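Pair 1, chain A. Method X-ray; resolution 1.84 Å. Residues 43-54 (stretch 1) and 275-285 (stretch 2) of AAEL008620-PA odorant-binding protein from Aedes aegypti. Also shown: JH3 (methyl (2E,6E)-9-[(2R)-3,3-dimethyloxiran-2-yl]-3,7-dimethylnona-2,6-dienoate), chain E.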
# COMPACT_ATOMS: atom_id res chain seq x y z
N SER A 43 34.96 3.68 6.31
CA SER A 43 35.17 3.55 4.87
C SER A 43 33.94 2.97 4.20
O SER A 43 33.10 2.31 4.82
CB SER A 43 36.36 2.64 4.58
OG SER A 43 35.99 1.29 4.83
N ILE A 44 33.85 3.18 2.88
CA ILE A 44 32.75 2.60 2.11
C ILE A 44 32.83 1.08 2.10
O ILE A 44 31.81 0.40 2.12
CB ILE A 44 32.76 3.17 0.67
CG1 ILE A 44 32.32 4.63 0.66
CG2 ILE A 44 31.84 2.33 -0.22
CD1 ILE A 44 30.85 4.82 1.01
N GLU A 45 34.04 0.52 2.02
CA GLU A 45 34.14 -0.94 2.02
C GLU A 45 33.56 -1.52 3.30
O GLU A 45 32.84 -2.53 3.26
CB GLU A 45 35.59 -1.40 1.85
CG GLU A 45 36.03 -1.46 0.40
CD GLU A 45 35.92 -0.11 -0.25
OE1 GLU A 45 35.28 -0.01 -1.32
OE2 GLU A 45 36.45 0.85 0.36
N GLN A 46 33.85 -0.88 4.43
CA GLN A 46 33.26 -1.30 5.69
C GLN A 46 31.74 -1.20 5.64
O GLN A 46 31.03 -2.15 6.00
CB GLN A 46 33.82 -0.46 6.84
CG GLN A 46 35.27 -0.81 7.19
CD GLN A 46 35.38 -2.08 8.02
OE1 GLN A 46 34.75 -3.10 7.72
NE2 GLN A 46 36.19 -2.02 9.07
N LYS A 47 31.22 -0.06 5.18
CA LYS A 47 29.76 0.10 5.14
C LYS A 47 29.09 -0.89 4.19
O LYS A 47 27.94 -1.27 4.41
CB LYS A 47 29.40 1.53 4.76
CG LYS A 47 29.77 2.55 5.82
CD LYS A 47 29.50 3.97 5.36
CE LYS A 47 29.81 4.97 6.47
NZ LYS A 47 29.29 6.34 6.16
N ILE A 48 29.78 -1.30 3.12
CA ILE A 48 29.23 -2.33 2.24
C ILE A 48 29.12 -3.66 2.98
O ILE A 48 28.10 -4.36 2.87
CB ILE A 48 30.08 -2.46 0.96
CG1 ILE A 48 29.88 -1.24 0.06
CG2 ILE A 48 29.73 -3.74 0.21
CD1 ILE A 48 30.83 -1.21 -1.12
N ASN A 49 30.15 -4.02 3.76
CA ASN A 49 30.05 -5.22 4.59
C ASN A 49 28.87 -5.14 5.55
O ASN A 49 28.23 -6.16 5.84
CB ASN A 49 31.34 -5.43 5.38
CG ASN A 49 32.50 -5.79 4.50
OD1 ASN A 49 32.36 -6.53 3.53
ND2 ASN A 49 33.68 -5.26 4.83
N TRP A 50 28.58 -3.95 6.08
CA TRP A 50 27.49 -3.84 7.03
C TRP A 50 26.14 -4.06 6.36
O TRP A 50 25.28 -4.77 6.90
CB TRP A 50 27.49 -2.48 7.72
CG TRP A 50 28.79 -2.13 8.43
CD1 TRP A 50 29.84 -2.96 8.66
CD2 TRP A 50 29.16 -0.85 8.94
NE1 TRP A 50 30.85 -2.27 9.32
CE2 TRP A 50 30.44 -0.98 9.50
CE3 TRP A 50 28.51 0.39 9.01
CZ2 TRP A 50 31.11 0.10 10.09
CZ3 TRP A 50 29.18 1.46 9.60
CH2 TRP A 50 30.46 1.31 10.13
N VAL A 51 25.93 -3.48 5.18
CA VAL A 51 24.63 -3.65 4.53
C VAL A 51 24.43 -5.06 3.99
O VAL A 51 23.30 -5.40 3.62
CB VAL A 51 24.41 -2.62 3.39
CG1 VAL A 51 24.52 -1.20 3.92
CG2 VAL A 51 25.39 -2.85 2.24
N LYS A 52 25.48 -5.87 3.94
CA LYS A 52 25.39 -7.30 3.67
C LYS A 52 25.32 -8.13 4.95
O LYS A 52 25.54 -9.35 4.91
CB LYS A 52 26.57 -7.77 2.81
CG LYS A 52 26.61 -7.20 1.41
CD LYS A 52 27.93 -7.57 0.74
CE LYS A 52 28.07 -6.92 -0.62
NZ LYS A 52 29.47 -7.04 -1.11
N TRP A 53 25.08 -7.47 6.08
CA TRP A 53 24.84 -8.12 7.37
C TRP A 53 26.06 -8.89 7.89
O TRP A 53 25.91 -9.83 8.68
CB TRP A 53 23.62 -9.04 7.30
CG TRP A 53 22.34 -8.29 7.15
CD1 TRP A 53 21.80 -7.80 5.99
CD2 TRP A 53 21.43 -7.93 8.19
NE1 TRP A 53 20.61 -7.16 6.26
CE2 TRP A 53 20.35 -7.24 7.60
CE3 TRP A 53 21.41 -8.15 9.58
CZ2 TRP A 53 19.28 -6.74 8.34
CZ3 TRP A 53 20.33 -7.67 10.31
CH2 TRP A 53 19.29 -6.97 9.69
N HIS A 54 27.28 -8.52 7.52
CA HIS A 54 28.46 -9.09 8.17
C HIS A 54 29.45 -8.00 8.56
O HIS A 54 30.48 -7.79 7.91
CB HIS A 54 29.12 -10.19 7.32
CG HIS A 54 29.34 -9.82 5.88
ND1 HIS A 54 30.46 -9.13 5.46
CD2 HIS A 54 28.63 -10.10 4.77
CE1 HIS A 54 30.40 -8.97 4.15
NE2 HIS A 54 29.30 -9.56 3.70
N GLU A 275 25.01 4.78 -6.07
CA GLU A 275 26.13 5.04 -5.19
C GLU A 275 26.18 4.01 -4.07
O GLU A 275 25.16 3.46 -3.66
CB GLU A 275 26.02 6.44 -4.58
CG GLU A 275 25.77 7.52 -5.59
CD GLU A 275 25.69 8.88 -4.94
OE1 GLU A 275 24.57 9.41 -4.80
OE2 GLU A 275 26.75 9.40 -4.54
N GLU A 276 27.38 3.76 -3.57
CA GLU A 276 27.53 2.87 -2.43
C GLU A 276 27.40 3.66 -1.13
O GLU A 276 27.68 4.86 -1.10
CB GLU A 276 28.88 2.16 -2.50
CG GLU A 276 29.03 1.20 -3.68
CD GLU A 276 28.14 -0.03 -3.57
OE1 GLU A 276 28.21 -0.90 -4.45
OE2 GLU A 276 27.36 -0.14 -2.60
N PRO A 277 26.99 3.01 -0.02
CA PRO A 277 26.66 1.59 0.12
C PRO A 277 25.25 1.23 -0.33
O PRO A 277 24.86 0.07 -0.21
CB PRO A 277 26.82 1.35 1.62
CG PRO A 277 26.40 2.66 2.24
CD PRO A 277 26.91 3.72 1.27
N TRP A 278 24.51 2.21 -0.86
CA TRP A 278 23.09 2.00 -1.13
C TRP A 278 22.86 0.95 -2.21
O TRP A 278 21.96 0.11 -2.08
CB TRP A 278 22.44 3.34 -1.53
CG TRP A 278 22.92 4.46 -0.66
CD1 TRP A 278 23.64 5.55 -1.06
CD2 TRP A 278 22.78 4.58 0.77
NE1 TRP A 278 23.93 6.34 0.02
CE2 TRP A 278 23.42 5.77 1.15
CE3 TRP A 278 22.15 3.80 1.75
CZ2 TRP A 278 23.46 6.20 2.48
CZ3 TRP A 278 22.20 4.22 3.07
CH2 TRP A 278 22.84 5.42 3.42
N LYS A 279 23.68 0.95 -3.27
CA LYS A 279 23.49 -0.02 -4.34
C LYS A 279 23.73 -1.44 -3.82
O LYS A 279 22.93 -2.35 -4.09
CB LYS A 279 24.43 0.28 -5.51
CG LYS A 279 24.31 -0.74 -6.64
CD LYS A 279 25.60 -0.91 -7.41
CE LYS A 279 25.92 0.33 -8.20
NZ LYS A 279 27.36 0.44 -8.55
N SER A 280 24.81 -1.64 -3.07
CA SER A 280 25.08 -2.96 -2.53
C SER A 280 23.99 -3.40 -1.57
O SER A 280 23.67 -4.59 -1.49
CB SER A 280 26.43 -2.99 -1.83
OG SER A 280 27.46 -3.04 -2.79
N ALA A 281 23.41 -2.46 -0.83
CA ALA A 281 22.38 -2.81 0.14
C ALA A 281 21.16 -3.37 -0.56
O ALA A 281 20.59 -4.39 -0.12
CB ALA A 281 21.99 -1.58 0.96
N VAL A 282 20.74 -2.72 -1.64
CA VAL A 282 19.54 -3.14 -2.35
C VAL A 282 19.79 -4.44 -3.11
O VAL A 282 18.95 -5.34 -3.11
CB VAL A 282 19.08 -2.01 -3.29
CG1 VAL A 282 17.98 -2.50 -4.22
CG2 VAL A 282 18.62 -0.83 -2.48
N ASP A 283 20.95 -4.54 -3.77
CA ASP A 283 21.28 -5.78 -4.48
C ASP A 283 21.30 -6.97 -3.54
O ASP A 283 20.81 -8.05 -3.88
CB ASP A 283 22.62 -5.63 -5.20
CG ASP A 283 22.51 -4.88 -6.51
OD1 ASP A 283 21.43 -4.30 -6.78
OD2 ASP A 283 23.49 -4.87 -7.28
N PHE A 284 21.88 -6.80 -2.34
CA PHE A 284 21.92 -7.91 -1.38
C PHE A 284 20.52 -8.28 -0.92
O PHE A 284 20.16 -9.47 -0.89
CB PHE A 284 22.79 -7.54 -0.18
CG PHE A 284 22.92 -8.63 0.83
CD1 PHE A 284 23.89 -9.62 0.69
CD2 PHE A 284 22.08 -8.68 1.93
CE1 PHE A 284 24.02 -10.62 1.62
CE2 PHE A 284 22.20 -9.69 2.86
CZ PHE A 284 23.18 -10.66 2.70
N ALA A 285 19.72 -7.28 -0.54
CA ALA A 285 18.40 -7.55 0.01
C ALA A 285 17.46 -8.13 -1.04
O ALA A 285 16.55 -8.90 -0.70
CB ALA A 285 17.80 -6.27 0.59
C1 JH3 E . 21.00 -1.00 5.26
O2 JH3 E . 20.35 -1.70 4.51
O1 JH3 E . 21.06 0.41 4.98
CM JH3 E . 20.30 0.92 3.88
C2 JH3 E . 21.71 -1.48 6.46
C3 JH3 E . 21.80 -2.74 6.90
C3' JH3 E . 21.18 -3.92 6.20
C4 JH3 E . 22.58 -2.96 8.18
C5 JH3 E . 21.82 -3.94 9.06
C6 JH3 E . 22.31 -3.82 10.48
C7 JH3 E . 23.24 -4.63 11.00
C7' JH3 E . 23.90 -5.70 10.16
C8 JH3 E . 23.65 -4.42 12.45
C9 JH3 E . 23.32 -5.63 13.33
CA JH3 E . 21.87 -6.10 13.17
O3 JH3 E . 21.49 -7.13 14.12
CB JH3 E . 20.96 -5.82 14.37
CB' JH3 E . 19.51 -5.57 13.96
CC JH3 E . 21.52 -5.18 15.63
O HOH W 1 20.84 -5.15 2.40
O HOH W 2 28.73 -5.10 -3.41

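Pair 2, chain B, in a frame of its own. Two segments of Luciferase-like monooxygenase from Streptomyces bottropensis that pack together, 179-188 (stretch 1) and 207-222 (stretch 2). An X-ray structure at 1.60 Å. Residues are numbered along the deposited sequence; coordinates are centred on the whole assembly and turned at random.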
# COMPACT_ATOMS: atom_id res chain seq x y z
N THR B 179 -17.03 -22.59 8.56
CA THR B 179 -16.94 -24.02 8.68
C THR B 179 -15.84 -24.36 9.68
O THR B 179 -14.70 -23.89 9.51
CB THR B 179 -16.60 -24.66 7.32
OG1 THR B 179 -15.20 -24.43 7.06
CG2 THR B 179 -17.43 -24.05 6.20
N PRO B 180 -16.11 -25.13 10.73
CA PRO B 180 -15.01 -25.58 11.60
C PRO B 180 -13.96 -26.40 10.87
O PRO B 180 -12.82 -26.48 11.35
CB PRO B 180 -15.74 -26.40 12.67
CG PRO B 180 -17.12 -25.83 12.71
CD PRO B 180 -17.43 -25.48 11.28
N ALA B 181 -14.29 -26.99 9.71
CA ALA B 181 -13.30 -27.76 8.96
C ALA B 181 -12.17 -26.87 8.43
O ALA B 181 -11.03 -27.33 8.31
CB ALA B 181 -13.97 -28.50 7.81
N SER B 182 -12.46 -25.61 8.11
CA SER B 182 -11.40 -24.71 7.69
C SER B 182 -10.45 -24.40 8.84
O SER B 182 -9.27 -24.10 8.61
CB SER B 182 -11.98 -23.42 7.11
OG SER B 182 -13.02 -22.91 7.93
N ALA B 183 -10.95 -24.46 10.08
CA ALA B 183 -10.07 -24.27 11.23
C ALA B 183 -9.15 -25.47 11.42
O ALA B 183 -7.99 -25.32 11.81
CB ALA B 183 -10.89 -24.02 12.49
N GLU B 184 -9.66 -26.67 11.15
CA GLU B 184 -8.82 -27.86 11.19
C GLU B 184 -7.70 -27.78 10.15
O GLU B 184 -6.55 -28.12 10.43
CB GLU B 184 -9.67 -29.10 10.96
CG GLU B 184 -9.17 -30.35 11.67
CD GLU B 184 -10.27 -31.37 11.91
OE1 GLU B 184 -10.00 -32.58 11.73
OE2 GLU B 184 -11.39 -30.96 12.28
N ALA B 185 -8.04 -27.33 8.93
CA ALA B 185 -7.04 -27.23 7.88
C ALA B 185 -5.96 -26.21 8.22
O ALA B 185 -4.78 -26.41 7.91
CB ALA B 185 -7.71 -26.89 6.55
N ALA B 186 -6.35 -25.11 8.87
CA ALA B 186 -5.37 -24.11 9.27
C ALA B 186 -4.37 -24.69 10.25
O ALA B 186 -3.15 -24.50 10.11
CB ALA B 186 -6.09 -22.91 9.90
N ALA B 187 -4.86 -25.41 11.27
CA ALA B 187 -3.95 -26.04 12.22
C ALA B 187 -3.05 -27.05 11.53
O ALA B 187 -1.84 -27.09 11.80
CB ALA B 187 -4.75 -26.70 13.35
N ARG B 188 -3.61 -27.85 10.62
CA ARG B 188 -2.81 -28.81 9.87
C ARG B 188 -1.67 -28.12 9.13
O ARG B 188 -0.58 -28.68 8.98
CB ARG B 188 -3.68 -29.57 8.87
CG ARG B 188 -4.52 -30.70 9.46
CD ARG B 188 -4.98 -31.67 8.37
NE ARG B 188 -6.04 -31.10 7.54
CZ ARG B 188 -7.33 -31.10 7.85
NH1 ARG B 188 -7.74 -31.66 8.99
NH2 ARG B 188 -8.21 -30.55 7.04
N LYS B 207 -16.33 -25.14 20.13
CA LYS B 207 -16.05 -26.41 19.46
C LYS B 207 -15.08 -26.21 18.31
O LYS B 207 -14.24 -27.08 18.04
CB LYS B 207 -17.35 -27.06 18.99
CG LYS B 207 -18.15 -27.72 20.12
CD LYS B 207 -17.26 -28.56 21.04
CE LYS B 207 -17.32 -28.07 22.48
NZ LYS B 207 -16.22 -28.63 23.32
N THR B 208 -15.16 -25.07 17.62
CA THR B 208 -14.16 -24.74 16.61
C THR B 208 -12.78 -24.62 17.25
O THR B 208 -11.79 -25.11 16.70
CB THR B 208 -14.53 -23.44 15.91
OG1 THR B 208 -15.80 -23.59 15.26
CG2 THR B 208 -13.49 -23.07 14.86
N LEU B 209 -12.69 -23.96 18.41
CA LEU B 209 -11.41 -23.86 19.09
C LEU B 209 -10.89 -25.23 19.51
O LEU B 209 -9.69 -25.51 19.42
CB LEU B 209 -11.53 -22.93 20.30
CG LEU B 209 -11.56 -21.44 19.95
CD1 LEU B 209 -12.13 -20.61 21.10
CD2 LEU B 209 -10.17 -20.96 19.59
N SER B 210 -11.80 -26.09 19.98
CA SER B 210 -11.40 -27.44 20.37
C SER B 210 -10.87 -28.23 19.17
O SER B 210 -9.83 -28.88 19.25
CB SER B 210 -12.57 -28.17 21.02
OG SER B 210 -12.14 -29.40 21.58
N LEU B 211 -11.59 -28.17 18.04
CA LEU B 211 -11.10 -28.82 16.83
C LEU B 211 -9.77 -28.25 16.39
O LEU B 211 -8.88 -28.99 15.94
CB LEU B 211 -12.13 -28.69 15.71
CG LEU B 211 -13.52 -29.27 15.96
CD1 LEU B 211 -14.43 -28.95 14.79
CD2 LEU B 211 -13.44 -30.77 16.21
N TYR B 212 -9.61 -26.92 16.49
CA TYR B 212 -8.35 -26.30 16.09
C TYR B 212 -7.21 -26.75 17.00
O TYR B 212 -6.16 -27.17 16.52
CB TYR B 212 -8.50 -24.77 16.10
CG TYR B 212 -7.21 -24.03 15.86
CD1 TYR B 212 -6.65 -23.96 14.58
CD2 TYR B 212 -6.53 -23.39 16.90
CE1 TYR B 212 -5.48 -23.28 14.35
CE2 TYR B 212 -5.35 -22.72 16.69
CZ TYR B 212 -4.83 -22.65 15.40
OH TYR B 212 -3.65 -21.99 15.17
N ARG B 213 -7.42 -26.66 18.31
CA ARG B 213 -6.36 -27.05 19.24
C ARG B 213 -6.03 -28.54 19.11
O ARG B 213 -4.86 -28.93 19.22
CB ARG B 213 -6.77 -26.69 20.67
CG ARG B 213 -6.65 -25.20 20.98
CD ARG B 213 -7.48 -24.77 22.20
NE ARG B 213 -7.17 -23.40 22.61
CZ ARG B 213 -8.06 -22.53 23.08
NH1 ARG B 213 -9.34 -22.88 23.19
NH2 ARG B 213 -7.68 -21.30 23.42
N ASP B 214 -7.04 -29.37 18.87
CA ASP B 214 -6.79 -30.80 18.68
C ASP B 214 -5.96 -31.05 17.43
O ASP B 214 -4.96 -31.77 17.46
CB ASP B 214 -8.12 -31.56 18.60
CG ASP B 214 -8.66 -31.93 19.96
OD1 ASP B 214 -9.73 -32.57 20.01
OD2 ASP B 214 -8.01 -31.59 20.98
N ALA B 215 -6.39 -30.48 16.30
CA ALA B 215 -5.64 -30.66 15.06
C ALA B 215 -4.23 -30.09 15.18
O ALA B 215 -3.28 -30.66 14.64
CB ALA B 215 -6.39 -30.01 13.89
N ALA B 216 -4.08 -28.97 15.89
CA ALA B 216 -2.75 -28.38 16.06
C ALA B 216 -1.81 -29.33 16.79
O ALA B 216 -0.65 -29.50 16.40
CB ALA B 216 -2.87 -27.05 16.82
N SER B 217 -2.29 -29.94 17.87
CA SER B 217 -1.45 -30.87 18.63
C SER B 217 -1.08 -32.08 17.79
O SER B 217 0.06 -32.55 17.83
CB SER B 217 -2.17 -31.30 19.91
OG SER B 217 -1.29 -32.02 20.76
N ALA B 218 -2.04 -32.60 17.02
CA ALA B 218 -1.76 -33.72 16.13
C ALA B 218 -0.68 -33.37 15.11
O ALA B 218 0.14 -34.22 14.75
CB ALA B 218 -3.04 -34.16 15.42
N ALA B 219 -0.65 -32.12 14.65
CA ALA B 219 0.40 -31.65 13.76
C ALA B 219 1.65 -31.20 14.50
O ALA B 219 2.51 -30.56 13.88
CB ALA B 219 -0.13 -30.50 12.89
N GLY B 220 1.76 -31.51 15.79
CA GLY B 220 2.95 -31.15 16.55
C GLY B 220 3.17 -29.65 16.65
O GLY B 220 4.30 -29.17 16.51
N PHE B 221 2.10 -28.91 16.90
CA PHE B 221 2.11 -27.45 16.80
C PHE B 221 1.31 -26.90 17.97
O PHE B 221 0.15 -27.27 18.16
CB PHE B 221 1.55 -27.03 15.43
CG PHE B 221 0.91 -25.67 15.38
CD1 PHE B 221 1.52 -24.55 15.94
CD2 PHE B 221 -0.30 -25.50 14.72
CE1 PHE B 221 0.91 -23.31 15.87
CE2 PHE B 221 -0.90 -24.26 14.64
CZ PHE B 221 -0.30 -23.16 15.21
N LYS B 222 1.96 -26.05 18.77
CA LYS B 222 1.40 -25.49 19.99
C LYS B 222 0.94 -24.06 19.73
O LYS B 222 1.78 -23.15 19.67
CB LYS B 222 2.44 -25.52 21.12
CG LYS B 222 1.87 -25.26 22.50
CD LYS B 222 2.22 -26.39 23.45
CE LYS B 222 1.13 -26.58 24.50
NZ LYS B 222 0.01 -27.41 23.98

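Backbone geometry sets the packing problem for two helices, and side chains supply the answer. Pairs 1 and 2 illustrate the point, since 14 central residues superpose to 0.5 Å. In each, two helices run roughly parallel, crossing at -22° in pair 1 and -26° in pair 2, with axes approaching to 8.7 and 7.9 Å. The buried surface is almost equal, 515 and 525 Å², and no direct hydrogen bond crosses either contact.

The closest match in side-chain position is found where Val A51 falls on Ala B187 and Ala A281 on Ala B216. Val A51 CB lies 3.6 Å from Ala A281 CB. Ala B187 CB, lacking the valine branches, sits 4.0 Å from Ala B216 CB but 3.5 Å from Tyr B212 O, so the methyl rests almost on the backbone of the opposing helix. In pair 1 the equivalent backbone oxygen, Pro A277 O, is met by a valine branch, with Val A51 CG2 at 3.8 Å.

Pro A277 matches Tyr B212, and here the solutions diverge. The CA-to-CB bond of Pro A277 points toward the other stretch, and Pro A277 CB lies 4.1 Å from Val A51 CG1 and 4.3 Å from Ile A48 CG1. The tyrosine leaves its backbone sideways, and its ring slides along the first helix: Tyr B212 CD1 lies 3.6 Å from Ala B187 CB and 3.4 Å from Ala B183 O, which sits at the ring edge. Ala B183 matches Lys A47, whose CB also points inward, 4.1 Å from Pro A277 CB, while the rest of its chain leads away.

Ile A48 and Glu B184 both leave sideways and bend back. Ile A48 CG2 approaches Ser A280 OG at 3.8 Å; in pair 2 the aliphatic Glu B184 CG lies 3.6 Å from Ala B215 CB, at the site matching Ser A280. The serine adds a polar element, for a water bonded to Ser A280 OG at 2.5 Å also accepts from Lys A52 NZ at 3.1 Å, bridging the two stretches.

At one end, Glu A276 matches Leu B211, with Ile A44 matching Pro B180: Glu A276 CB meets Ile A44 CG2 at 3.7 Å, and Leu B211 CD1 meets Pro B180 CB at 3.6 Å. At the other, Phe A284 matches Ala B219. The Phe A284 ring receives Lys A52 CA over its face, 3.8 Å from the centroid, whereas Ala B219 offers only a methyl, its CB 4.0 Å from Ala B187 O. One backbone frame thus accommodates valine, isoleucine and phenylalanine in pair 1, and in pair 2 a seam built largely of alanines with a tyrosine ring laid against it.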